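PDB 3G68: putative phosphosugar isomerase from Clostridium difficile, which probably isomerises or otherwise converts phosphorylated sugars through its two SIS domains, as in the isomerase half of glucosamine-6-phosphate synthase. Local coordinates for residues 222-236 with 315-329. Numbering follows the deposited sequence.
Sequences DTLEAALKLLETMRI and IVPIQLICGEIPTLR
Met234, a selenomethionine, meets Arg329 where helix 220-234 ends beside the turn that follows helix 316-324. Its CB lies 4.1 Å from Arg329 NH2. The bend at chi2 brings SE against Ile325 CG2 (3.8 Å) and Pro326 CD. A second bend at chi3 (-72°) turns CE over the centre of one face of the Arg329 guanidinium, 3.5 Å from its CZ. Arg329 NH2 donates to Met234 O at 2.9 Å (N-H...O 162°). NE reaches Thr233 O through a water, and Ile236 CG2 also lies at the guanidinium edge. NH1 bonds to Val206 O.

Earlier along the helices, Cys322 SG lies against the backbone of Lys229 and Leu230. Thr233 OG1, 3.4 Å from Cys322 CB, bonds to Lys229 O in its own helix. Leu230 crosses Ile318 at about a right angle, with CD1 3.6 Å from Ile318 CG2. Ala226 CB touches the CG2 methyls of Ile315 and Ile318. Two more waters join the segments, one between Glu225 and Gln319, the other between Asp222 OD2 and Ile315 N; its bond to OD2 is weak. Asp222 OD1 is held by Tyr147 OH and a salt bridge to Lys151.

The axes of 222-234 and 316-324 run nearly parallel, 9° apart. Ala226 and Leu230 also touch strand 210-215, and helix 187-200 packs on other residues of 316-324. The contact thus joins two helices of the second parallel-sheet domain through an apolar strip, with polar groups and waters along one flank and at both ends. At the helix C-terminus, the charge of Arg329 probably eases the partial negative charge of Met234 O.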
loop_
_atom_site.group_PDB
_atom_site.type_symbol
_atom_site.label_atom_id
_atom_site.label_comp_id
_atom_site.label_asym_id
_atom_site.label_seq_id
_atom_site.Cartn_x
_atom_site.Cartn_y
_atom_site.Cartn_z
ATOM N N ASP B 222 -14.929 41.565 -29.593
ATOM C CA ASP B 222 -13.623 41.606 -28.878
ATOM C C ASP B 222 -12.559 42.398 -29.632
ATOM O O ASP B 222 -11.721 43.036 -29.001
ATOM C CB ASP B 222 -13.091 40.199 -28.605
ATOM C CG ASP B 222 -13.898 39.455 -27.543
ATOM O OD1 ASP B 222 -14.524 40.112 -26.658
ATOM O OD2 ASP B 222 -13.854 38.204 -27.582
ATOM N N THR B 223 -12.588 42.367 -30.956
ATOM C CA THR B 223 -11.635 43.127 -31.809
ATOM C C THR B 223 -11.855 44.615 -31.634
ATOM O O THR B 223 -10.920 45.355 -31.443
ATOM C CB THR B 223 -11.751 42.689 -33.280
ATOM O OG1 THR B 223 -11.482 41.274 -33.330
ATOM C CG2 THR B 223 -10.762 43.440 -34.189
ATOM N N LEU B 224 -13.117 45.042 -31.661
ATOM C CA LEU B 224 -13.492 46.429 -31.410
ATOM C C LEU B 224 -13.124 46.880 -29.984
ATOM O O LEU B 224 -12.654 48.001 -29.774
ATOM C CB LEU B 224 -14.989 46.602 -31.627
ATOM C CG LEU B 224 -15.511 46.392 -33.032
ATOM C CD1 LEU B 224 -17.073 46.594 -33.027
ATOM C CD2 LEU B 224 -14.819 47.391 -33.988
ATOM N N GLU B 225 -13.317 46.003 -29.016
ATOM C CA GLU B 225 -12.997 46.320 -27.607
ATOM C C GLU B 225 -11.500 46.463 -27.401
ATOM O O GLU B 225 -11.056 47.405 -26.747
ATOM C CB GLU B 225 -13.571 45.267 -26.658
ATOM C CG GLU B 225 -13.153 45.400 -25.208
ATOM C CD GLU B 225 -13.529 46.718 -24.555
ATOM O OE1 GLU B 225 -14.349 47.480 -25.127
ATOM O OE2 GLU B 225 -13.018 46.947 -23.427
ATOM N N ALA B 226 -10.739 45.547 -27.987
ATOM C CA ALA B 226 -9.272 45.591 -27.922
ATOM C C ALA B 226 -8.746 46.900 -28.509
ATOM O O ALA B 226 -7.880 47.549 -27.940
ATOM C CB ALA B 226 -8.673 44.376 -28.663
ATOM N N ALA B 227 -9.303 47.291 -29.637
ATOM C CA ALA B 227 -8.919 48.526 -30.295
ATOM C C ALA B 227 -9.255 49.729 -29.405
ATOM O O ALA B 227 -8.403 50.597 -29.221
ATOM C CB ALA B 227 -9.588 48.632 -31.668
ATOM N N LEU B 228 -10.457 49.799 -28.835
ATOM C CA LEU B 228 -10.829 50.948 -27.969
ATOM C C LEU B 228 -9.925 51.030 -26.733
ATOM O O LEU B 228 -9.494 52.116 -26.370
ATOM C CB LEU B 228 -12.297 50.871 -27.512
ATOM C CG LEU B 228 -12.830 51.919 -26.537
ATOM C CD1 LEU B 228 -12.675 53.366 -27.121
ATOM C CD2 LEU B 228 -14.315 51.617 -26.104
ATOM N N LYS B 229 -9.631 49.900 -26.092
ATOM C CA LYS B 229 -8.803 49.948 -24.862
ATOM C C LYS B 229 -7.364 50.367 -25.163
ATOM O O LYS B 229 -6.776 51.134 -24.402
ATOM C CB LYS B 229 -8.872 48.641 -24.066
ATOM C CG LYS B 229 -10.248 48.428 -23.400
ATOM C CD LYS B 229 -10.480 49.410 -22.250
ATOM C CE LYS B 229 -11.937 49.816 -22.073
ATOM N NZ LYS B 229 -12.777 48.753 -21.567
ATOM N N LEU B 230 -6.828 49.914 -26.288
ATOM C CA LEU B 230 -5.489 50.380 -26.719
ATOM C C LEU B 230 -5.548 51.895 -27.001
ATOM O O LEU B 230 -4.636 52.634 -26.637
ATOM C CB LEU B 230 -5.009 49.647 -27.973
ATOM C CG LEU B 230 -4.427 48.224 -27.846
ATOM C CD1 LEU B 230 -4.236 47.583 -29.229
ATOM C CD2 LEU B 230 -3.116 48.256 -27.077
ATOM N N LEU B 231 -6.583 52.344 -27.700
ATOM C CA LEU B 231 -6.729 53.773 -27.994
ATOM C C LEU B 231 -6.726 54.594 -26.716
ATOM O O LEU B 231 -6.027 55.606 -26.616
ATOM C CB LEU B 231 -8.033 54.069 -28.747
ATOM C CG LEU B 231 -8.318 55.527 -29.172
ATOM C CD1 LEU B 231 -9.271 55.527 -30.392
ATOM C CD2 LEU B 231 -8.881 56.412 -28.023
ATOM N N GLU B 232 -7.515 54.160 -25.750
ATOM C CA GLU B 232 -7.655 54.902 -24.479
ATOM C C GLU B 232 -6.378 54.944 -23.650
ATOM O O GLU B 232 -6.158 55.897 -22.916
ATOM C CB GLU B 232 -8.772 54.279 -23.651
ATOM C CG GLU B 232 -10.166 54.462 -24.253
ATOM C CD GLU B 232 -11.276 53.695 -23.499
ATOM O OE1 GLU B 232 -10.994 52.741 -22.740
ATOM O OE2 GLU B 232 -12.452 54.053 -23.706
ATOM N N THR B 233 -5.520 53.938 -23.792
ATOM C CA THR B 233 -4.322 53.816 -22.944
ATOM C C THR B 233 -3.017 54.172 -23.652
ATOM O O THR B 233 -2.126 54.794 -23.062
ATOM C CB THR B 233 -4.251 52.394 -22.347
ATOM O OG1 THR B 233 -4.213 51.398 -23.390
ATOM C CG2 THR B 233 -5.464 52.145 -21.448
HETATM N N MSE B 234 -2.895 53.765 -24.906
HETATM C CA MSE B 234 -1.708 54.095 -25.714
HETATM C C MSE B 234 -1.826 55.499 -26.299
HETATM O O MSE B 234 -0.820 56.108 -26.706
HETATM C CB MSE B 234 -1.529 53.084 -26.844
HETATM C CG MSE B 234 -1.389 51.647 -26.388
HETATM SE SE MSE B 234 0.355 51.300 -25.610
HETATM C CE MSE B 234 1.391 51.374 -27.264
ATOM N N ARG B 235 -3.059 56.001 -26.396
ATOM C CA ARG B 235 -3.351 57.368 -26.854
ATOM C C ARG B 235 -2.778 57.749 -28.218
ATOM O O ARG B 235 -2.137 58.795 -28.399
ATOM C CB ARG B 235 -2.960 58.337 -25.763
ATOM C CG ARG B 235 -3.829 58.019 -24.589
ATOM C CD ARG B 235 -3.543 58.728 -23.403
ATOM N NE ARG B 235 -4.368 58.143 -22.364
ATOM C CZ ARG B 235 -4.328 58.491 -21.086
ATOM N NH1 ARG B 235 -3.523 59.458 -20.661
ATOM N NH2 ARG B 235 -5.124 57.855 -20.235
ATOM N N ILE B 236 -3.050 56.855 -29.153
ATOM C CA ILE B 236 -2.646 56.964 -30.542
ATOM C C ILE B 236 -3.809 56.418 -31.350
ATOM O O ILE B 236 -4.737 55.824 -30.777
ATOM C CB ILE B 236 -1.348 56.125 -30.835
ATOM C CG1 ILE B 236 -1.565 54.645 -30.505
ATOM C CG2 ILE B 236 -0.135 56.732 -30.100
ATOM C CD1 ILE B 236 -0.346 53.757 -30.774
ATOM N N ILE B 315 -8.420 38.233 -26.165
ATOM C CA ILE B 315 -7.859 39.570 -26.060
ATOM C C ILE B 315 -7.087 39.851 -24.766
ATOM O O ILE B 315 -6.605 40.967 -24.570
ATOM C CB ILE B 315 -8.881 40.695 -26.378
ATOM C CG1 ILE B 315 -10.002 40.793 -25.363
ATOM C CG2 ILE B 315 -9.475 40.518 -27.770
ATOM C CD1 ILE B 315 -10.811 42.095 -25.559
ATOM N N VAL B 316 -6.942 38.841 -23.904
ATOM C CA VAL B 316 -6.103 38.978 -22.682
ATOM C C VAL B 316 -4.749 39.649 -22.993
ATOM O O VAL B 316 -4.373 40.596 -22.298
ATOM C CB VAL B 316 -5.930 37.619 -21.939
ATOM C CG1 VAL B 316 -4.861 37.676 -20.843
ATOM C CG2 VAL B 316 -7.228 37.226 -21.328
ATOM N N PRO B 317 -4.007 39.157 -24.012
ATOM C CA PRO B 317 -2.725 39.801 -24.364
ATOM C C PRO B 317 -2.792 41.278 -24.683
ATOM O O PRO B 317 -1.895 42.028 -24.310
ATOM C CB PRO B 317 -2.239 39.001 -25.578
ATOM C CG PRO B 317 -3.354 38.110 -25.934
ATOM C CD PRO B 317 -4.182 37.904 -24.771
ATOM N N ILE B 318 -3.863 41.695 -25.358
ATOM C CA ILE B 318 -4.012 43.073 -25.765
ATOM C C ILE B 318 -4.346 43.913 -24.530
ATOM O O ILE B 318 -3.773 44.978 -24.356
ATOM C CB ILE B 318 -5.102 43.282 -26.867
ATOM C CG1 ILE B 318 -4.791 42.446 -28.109
ATOM C CG2 ILE B 318 -5.140 44.752 -27.256
ATOM C CD1 ILE B 318 -3.489 42.786 -28.718
ATOM N N GLN B 319 -5.257 43.443 -23.681
ATOM C CA GLN B 319 -5.525 44.142 -22.417
ATOM C C GLN B 319 -4.300 44.227 -21.560
ATOM O O GLN B 319 -4.111 45.230 -20.865
ATOM C CB GLN B 319 -6.641 43.447 -21.638
ATOM C CG GLN B 319 -7.993 43.557 -22.297
ATOM C CD GLN B 319 -8.935 42.492 -21.821
ATOM O OE1 GLN B 319 -8.516 41.364 -21.505
ATOM N NE2 GLN B 319 -10.228 42.828 -21.756
ATOM N N LEU B 320 -3.443 43.200 -21.566
ATOM C CA LEU B 320 -2.215 43.264 -20.776
ATOM C C LEU B 320 -1.274 44.325 -21.311
ATOM O O LEU B 320 -0.577 45.002 -20.523
ATOM C CB LEU B 320 -1.533 41.903 -20.580
ATOM C CG LEU B 320 -0.361 41.888 -19.615
ATOM C CD1 LEU B 320 -0.748 42.450 -18.209
ATOM C CD2 LEU B 320 0.147 40.465 -19.479
ATOM N N ILE B 321 -1.237 44.485 -22.642
ATOM C CA ILE B 321 -0.473 45.561 -23.258
ATOM C C ILE B 321 -0.970 46.897 -22.719
ATOM O O ILE B 321 -0.156 47.742 -22.389
ATOM C CB ILE B 321 -0.536 45.565 -24.796
ATOM C CG1 ILE B 321 0.327 44.447 -25.367
ATOM C CG2 ILE B 321 -0.022 46.920 -25.356
ATOM C CD1 ILE B 321 0.145 44.200 -26.900
ATOM N N CYS B 322 -2.295 47.045 -22.594
ATOM C CA CYS B 322 -2.889 48.282 -22.064
ATOM C C CYS B 322 -2.448 48.589 -20.643
ATOM O O CYS B 322 -2.306 49.753 -20.274
ATOM C CB CYS B 322 -4.416 48.267 -22.159
ATOM S SG CYS B 322 -5.066 48.141 -23.850
ATOM N N GLY B 323 -2.262 47.553 -19.828
ATOM C CA GLY B 323 -1.816 47.738 -18.466
ATOM C C GLY B 323 -0.328 48.030 -18.366
ATOM O O GLY B 323 0.082 48.871 -17.547
ATOM N N GLU B 324 0.481 47.378 -19.201
ATOM C CA GLU B 324 1.946 47.460 -19.068
ATOM C C GLU B 324 2.751 48.474 -19.895
ATOM O O GLU B 324 3.714 49.083 -19.407
ATOM C CB GLU B 324 2.562 46.109 -19.371
ATOM C CG GLU B 324 2.176 45.024 -18.382
ATOM C CD GLU B 324 3.032 43.742 -18.571
ATOM O OE1 GLU B 324 3.715 43.631 -19.610
ATOM O OE2 GLU B 324 3.016 42.847 -17.687
ATOM N N ILE B 325 2.396 48.597 -21.160
ATOM C CA ILE B 325 3.176 49.443 -22.084
ATOM C C ILE B 325 2.949 50.937 -21.852
ATOM O O ILE B 325 3.915 51.683 -21.925
ATOM C CB ILE B 325 2.998 48.979 -23.554
ATOM C CG1 ILE B 325 3.456 47.507 -23.680
ATOM C CG2 ILE B 325 3.757 49.884 -24.537
ATOM C CD1 ILE B 325 5.004 47.234 -23.474
ATOM N N PRO B 326 1.696 51.396 -21.614
ATOM C CA PRO B 326 1.534 52.817 -21.340
ATOM C C PRO B 326 2.388 53.349 -20.180
ATOM O O PRO B 326 2.812 54.498 -20.241
ATOM C CB PRO B 326 0.053 52.963 -21.009
ATOM C CG PRO B 326 -0.585 51.930 -21.805
ATOM C CD PRO B 326 0.396 50.744 -21.717
ATOM N N THR B 327 2.670 52.516 -19.177
ATOM C CA THR B 327 3.537 52.932 -18.058
ATOM C C THR B 327 4.955 53.274 -18.549
ATOM O O THR B 327 5.670 54.015 -17.884
ATOM C CB THR B 327 3.590 51.866 -16.915
ATOM O OG1 THR B 327 4.268 50.691 -17.381
ATOM C CG2 THR B 327 2.200 51.472 -16.497
ATOM N N LEU B 328 5.366 52.728 -19.705
ATOM C CA LEU B 328 6.661 53.065 -20.312
ATOM C C LEU B 328 6.564 54.237 -21.305
ATOM O O LEU B 328 7.563 54.595 -21.914
ATOM C CB LEU B 328 7.230 51.830 -21.014
ATOM C CG LEU B 328 7.279 50.507 -20.256
ATOM C CD1 LEU B 328 7.901 49.444 -21.143
ATOM C CD2 LEU B 328 8.055 50.644 -18.961
ATOM N N ARG B 329 5.388 54.853 -21.432
ATOM C CA ARG B 329 5.095 55.947 -22.352
ATOM C C ARG B 329 4.440 57.131 -21.634
ATOM O O ARG B 329 3.665 57.887 -22.225
ATOM C CB ARG B 329 4.154 55.457 -23.485
ATOM C CG ARG B 329 4.703 54.354 -24.354
ATOM C CD ARG B 329 3.577 53.554 -25.042
ATOM N NE ARG B 329 2.619 54.357 -25.831
ATOM C CZ ARG B 329 2.723 54.628 -27.131
ATOM N NH1 ARG B 329 3.728 54.176 -27.851
ATOM N NH2 ARG B 329 1.778 55.346 -27.740
HETATM O O HOH W 1 -11.334 37.687 -26.350
HETATM O O HOH W 2 -11.487 45.254 -21.981
HETATM O O HOH W 3 0.660 55.486 -23.639
#